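Local coordinates for ditrans,polycis-undecaprenyl-diphosphate synthase ((2E,6E)-farnesyl-diphosphate specific) (Acinetobacter baumannii, PDB 6ACS) that synthesises undecaprenyl diphosphate by poly-cis-prenyl transfer, probably adding eight isopentenyl diphosphate units to farnesyl diphosphate, to supply the carrier-lipid precursor of cell-wall synthesis, at the interface of chains A and B. Coordinates in Å, arbitrary orientation; residue numbers count along the deposited sequence, not the author numbering. Chains: chain A/B, Ditrans,polycis-undecaprenyl-diphosphate synthase ((2E,6E)-farnesyl-diphosphate specific).

Contact 1: the interface of chains A and B. Residues chain A 204-205, 235-236, 238; chain B 190-192.
A:Glu205 reaches across the dimer interface and sets its carboxylate against two side chains of chain B, B:Asp190 and B:Arg192. Its chain bends at chi2 (-73°), which turns OE2 over the face of the B:Arg192 guanidinium near the centre, with the two planes 56° apart. The pair is therefore a salt bridge made through the face, with NH1 of B:Arg192 3.1 Å from OE2 of A:Glu205 but its N-H directed away from it. On the other face of the guanidinium lies CG2 of A:Thr238, a poorly ordered residue, so the flat cation is sandwiched between a charge and a methyl.

B:Asp190 holds the arginine from its own chain. Its OD2 receives NH1 of B:Arg192 at 2.9 Å through the syn lone pair, although the acceptor is tilted out of the guanidinium plane. Its OD1 accepts the backbone N of B:Phe191 at 2.9 Å from above the carboxylate plane, which helps fix the loop. The same OD1 is modelled 2.5 Å from OE2 of A:Glu205, an unusually close pair of carboxylate oxygens to be read with little confidence.

A:Phe235, the last residue of helix 218-235, supplies a flat floor: its ring stacks beneath the carboxylate of B:Asp190, their planes 20° apart, while CB of that aspartate sits 3.8 Å from the ring centroid. The short aspartate keeps CB and carboxylate close over the ring, while its oxygens still reach B:Arg192 and the N of B:Phe191. B:Arg192 is a predicted substrate-binding residue, while A:Glu205 is a predicted magnesium ligand. NH1 and NH2 of B:Arg192 each lie 3.5 Å from the carbonyl O of A:Gly236, both weak hydrogen bonds.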
loop_
_atom_site.group_PDB
_atom_site.type_symbol
_atom_site.label_atom_id
_atom_site.label_comp_id
_atom_site.label_asym_id
_atom_site.label_seq_id
_atom_site.Cartn_x
_atom_site.Cartn_y
_atom_site.Cartn_z
ATOM N N ALA A 204 2.344 -3.963 -8.024
ATOM C CA ALA A 204 2.164 -5.414 -8.023
ATOM C C ALA A 204 0.737 -5.807 -8.389
ATOM O O ALA A 204 -0.238 -5.190 -7.934
ATOM C CB ALA A 204 2.481 -6.006 -6.638
ATOM N N GLU A 205 0.618 -6.865 -9.185
ATOM C CA GLU A 205 -0.661 -7.569 -9.291
ATOM C C GLU A 205 -0.984 -8.250 -7.972
ATOM O O GLU A 205 -0.112 -8.847 -7.337
ATOM C CB GLU A 205 -0.623 -8.612 -10.402
ATOM C CG GLU A 205 -0.600 -8.021 -11.788
ATOM C CD GLU A 205 -1.939 -7.419 -12.202
ATOM O OE1 GLU A 205 -2.968 -7.704 -11.547
ATOM O OE2 GLU A 205 -1.941 -6.634 -13.173
ATOM N N PHE A 235 -3.387 -6.300 -19.365
ATOM C CA PHE A 235 -3.170 -4.938 -18.913
ATOM C C PHE A 235 -1.735 -4.461 -19.080
ATOM O O PHE A 235 -1.431 -3.330 -18.677
ATOM C CB PHE A 235 -3.583 -4.800 -17.441
ATOM C CG PHE A 235 -5.000 -5.228 -17.170
ATOM C CD1 PHE A 235 -6.066 -4.457 -17.602
ATOM C CD2 PHE A 235 -5.266 -6.400 -16.481
ATOM C CE1 PHE A 235 -7.367 -4.850 -17.359
ATOM C CE2 PHE A 235 -6.563 -6.800 -16.236
ATOM C CZ PHE A 235 -7.614 -6.021 -16.677
ATOM N N GLY A 236 -0.838 -5.289 -19.621
ATOM C CA GLY A 236 0.512 -4.854 -19.909
ATOM C C GLY A 236 1.383 -4.829 -18.668
ATOM O O GLY A 236 0.936 -5.065 -17.544
ATOM N N THR A 238 3.532 -2.438 -16.173
ATOM C CA THR A 238 3.405 -1.079 -15.667
ATOM C C THR A 238 4.644 -0.235 -15.958
ATOM O O THR A 238 5.589 -0.659 -16.633
ATOM C CB THR A 238 3.097 -1.101 -14.173
ATOM O OG1 THR A 238 4.160 -1.764 -13.476
ATOM C CG2 THR A 238 1.790 -1.811 -13.915
ATOM N N ASP B 190 -8.182 -4.356 -13.647
ATOM C CA ASP B 190 -6.855 -4.736 -13.182
ATOM C C ASP B 190 -6.814 -4.826 -11.655
ATOM O O ASP B 190 -7.564 -4.156 -10.944
ATOM C CB ASP B 190 -5.798 -3.753 -13.688
ATOM C CG ASP B 190 -4.392 -4.348 -13.686
ATOM O OD1 ASP B 190 -4.242 -5.575 -13.462
ATOM O OD2 ASP B 190 -3.440 -3.578 -13.908
ATOM N N PHE B 191 -5.929 -5.685 -11.157
ATOM C CA PHE B 191 -5.836 -5.912 -9.720
ATOM C C PHE B 191 -4.576 -5.276 -9.170
ATOM O O PHE B 191 -3.712 -5.968 -8.621
ATOM C CB PHE B 191 -5.865 -7.399 -9.399
ATOM C CG PHE B 191 -7.213 -8.040 -9.624
ATOM C CD1 PHE B 191 -7.641 -8.353 -10.897
ATOM C CD2 PHE B 191 -8.038 -8.336 -8.558
ATOM C CE1 PHE B 191 -8.876 -8.955 -11.105
ATOM C CE2 PHE B 191 -9.274 -8.925 -8.760
ATOM C CZ PHE B 191 -9.689 -9.232 -10.034
ATOM N N ARG B 192 -4.436 -3.967 -9.362
ATOM C CA ARG B 192 -3.282 -3.226 -8.873
ATOM C C ARG B 192 -3.758 -1.965 -8.174
ATOM O O ARG B 192 -4.804 -1.414 -8.524
ATOM C CB ARG B 192 -2.345 -2.804 -10.002
ATOM C CG ARG B 192 -1.711 -3.943 -10.821
ATOM C CD ARG B 192 -0.825 -3.325 -11.897
ATOM N NE ARG B 192 0.142 -4.279 -12.444
ATOM C CZ ARG B 192 0.186 -4.674 -13.717
ATOM N NH1 ARG B 192 -0.694 -4.212 -14.595
ATOM N NH2 ARG B 192 1.124 -5.539 -14.111
#

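Contact 2: the interface of chains A and B. Residues chain A 190-191, 208; chain B 204-206, 208, 231.
A:Phe191 lays its ring on the guanidinium of B:Arg231, a cation-pi stack that accounts for much of the surface buried in this part of the dimer interface. The two planes are only 7° apart, and NH2 of B:Arg231 lies over the middle of the ring, 3.6 Å from the centroid of A:Phe191. Arginine suits the place because its flat cation can cover an aromatic face and still donate at its rim.

That rim is put to use within chain B. NH1 of B:Arg231 donates to the carbonyl O of B:Leu206 at 2.9 Å, from above the carbonyl plane, and makes a long salt bridge of 3.5 Å with OE1 of B:Glu205. The chain of B:Arg231 is fully extended from helix 218-235 (chi2 177°, chi3 -174°), which carries the guanidinium as far as strand 205-208 and the phenylalanine; strand and helix of one subunit thus present a ready platform to the other.

Backbone follows side chain: N of B:Leu206 donates to the carbonyl O of A:Phe191 at 2.8 Å, pinning the loop of chain A to the strand of chain B. Leucine's branched side chain extends this grip with apolar surface, CD1 of B:Leu206 meeting CZ at the rim of A:Phe208, 4.0 Å away. The A:Phe208 ring also lies against CA of A:Phe191, supporting the loop from its own subunit. The side chains of A:Phe208 and B:Phe208 run at about a right angle to each other, with their CE2 atoms 3.9 Å apart.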
loop_
_atom_site.group_PDB
_atom_site.type_symbol
_atom_site.label_atom_id
_atom_site.label_comp_id
_atom_site.label_asym_id
_atom_site.label_seq_id
_atom_site.Cartn_x
_atom_site.Cartn_y
_atom_site.Cartn_z
ATOM N N ASP A 190 -8.932 -12.287 3.466
ATOM C CA ASP A 190 -9.068 -10.840 3.587
ATOM C C ASP A 190 -8.413 -10.149 2.401
ATOM O O ASP A 190 -7.450 -10.657 1.824
ATOM C CB ASP A 190 -8.443 -10.319 4.883
ATOM C CG ASP A 190 -9.004 -8.953 5.297
ATOM O OD1 ASP A 190 -10.007 -8.476 4.705
ATOM O OD2 ASP A 190 -8.426 -8.369 6.220
ATOM N N PHE A 191 -8.949 -8.974 2.045
ATOM C CA PHE A 191 -8.483 -8.232 0.879
ATOM C C PHE A 191 -7.716 -6.985 1.312
ATOM O O PHE A 191 -8.038 -5.882 0.875
ATOM C CB PHE A 191 -9.681 -7.820 -0.016
ATOM C CG PHE A 191 -10.341 -8.979 -0.735
ATOM C CD1 PHE A 191 -11.188 -9.834 -0.060
ATOM C CD2 PHE A 191 -10.121 -9.188 -2.090
ATOM C CE1 PHE A 191 -11.801 -10.903 -0.725
ATOM C CE2 PHE A 191 -10.724 -10.244 -2.754
ATOM C CZ PHE A 191 -11.553 -11.102 -2.068
ATOM N N PHE A 208 -5.771 -12.467 -4.354
ATOM C CA PHE A 208 -6.383 -12.770 -3.070
ATOM C C PHE A 208 -7.120 -14.096 -3.194
ATOM O O PHE A 208 -7.815 -14.332 -4.184
ATOM C CB PHE A 208 -7.348 -11.655 -2.629
ATOM C CG PHE A 208 -6.671 -10.347 -2.343
ATOM C CD1 PHE A 208 -5.951 -10.184 -1.176
ATOM C CD2 PHE A 208 -6.768 -9.276 -3.225
ATOM C CE1 PHE A 208 -5.308 -8.986 -0.887
ATOM C CE2 PHE A 208 -6.135 -8.064 -2.935
ATOM C CZ PHE A 208 -5.406 -7.926 -1.779
ATOM N N ALA B 204 -6.439 -0.588 4.027
ATOM C CA ALA B 204 -7.716 -0.523 3.317
ATOM C C ALA B 204 -8.147 -1.890 2.798
ATOM O O ALA B 204 -7.324 -2.679 2.311
ATOM C CB ALA B 204 -7.630 0.438 2.126
ATOM N N GLU B 205 -9.449 -2.169 2.896
ATOM C CA GLU B 205 -10.014 -3.248 2.092
ATOM C C GLU B 205 -9.969 -2.837 0.635
ATOM O O GLU B 205 -10.327 -1.713 0.292
ATOM C CB GLU B 205 -11.469 -3.522 2.476
ATOM C CG GLU B 205 -11.619 -4.140 3.864
ATOM C CD GLU B 205 -11.171 -5.601 3.862
ATOM O OE1 GLU B 205 -11.018 -6.182 2.758
ATOM O OE2 GLU B 205 -10.996 -6.171 4.955
ATOM N N LEU B 206 -9.583 -3.764 -0.228
ATOM C CA LEU B 206 -9.400 -3.485 -1.646
ATOM C C LEU B 206 -10.523 -4.173 -2.409
ATOM O O LEU B 206 -10.734 -5.376 -2.249
ATOM C CB LEU B 206 -8.036 -3.979 -2.120
ATOM C CG LEU B 206 -6.873 -3.421 -1.288
ATOM C CD1 LEU B 206 -5.572 -3.971 -1.812
ATOM C CD2 LEU B 206 -6.859 -1.868 -1.312
ATOM N N PHE B 208 -12.065 -4.806 -6.176
ATOM C CA PHE B 208 -11.781 -4.752 -7.604
ATOM C C PHE B 208 -13.026 -5.139 -8.393
ATOM O O PHE B 208 -13.729 -6.082 -8.023
ATOM C CB PHE B 208 -10.625 -5.690 -7.938
ATOM C CG PHE B 208 -9.334 -5.310 -7.253
ATOM C CD1 PHE B 208 -8.567 -4.279 -7.742
ATOM C CD2 PHE B 208 -8.934 -5.950 -6.088
ATOM C CE1 PHE B 208 -7.373 -3.900 -7.102
ATOM C CE2 PHE B 208 -7.748 -5.576 -5.443
ATOM C CZ PHE B 208 -6.977 -4.560 -5.952
ATOM N N ARG B 231 -16.919 -7.928 4.901
ATOM C CA ARG B 231 -15.513 -8.229 5.160
ATOM C C ARG B 231 -15.076 -7.716 6.522
ATOM O O ARG B 231 -14.255 -8.347 7.195
ATOM C CB ARG B 231 -14.634 -7.627 4.077
ATOM C CG ARG B 231 -14.804 -8.308 2.732
ATOM C CD ARG B 231 -13.942 -7.561 1.763
ATOM N NE ARG B 231 -14.090 -7.986 0.383
ATOM C CZ ARG B 231 -13.488 -7.351 -0.612
ATOM N NH1 ARG B 231 -12.726 -6.287 -0.336
ATOM N NH2 ARG B 231 -13.653 -7.761 -1.855
#

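Contact 1 and contact 2, about 16 Å apart between the centres of their C-alpha atoms, belong to one two-fold interface of the homodimer. They share the segment around residues 190 and 191, the start of strand 205-208 and helix 218-235, with the chains exchanged: in contact 1 chain B offers the loop, in contact 2 chain A does. Each subunit thus gives and receives the same elements. The centres of contacts 1 and 2 lie about 22 Å from A:Asp18 and 17 Å from B:Asp18, the predicted active-site residue. Since B:Arg192 meets A:Glu205 across the interface, the dimer may help shape the active site.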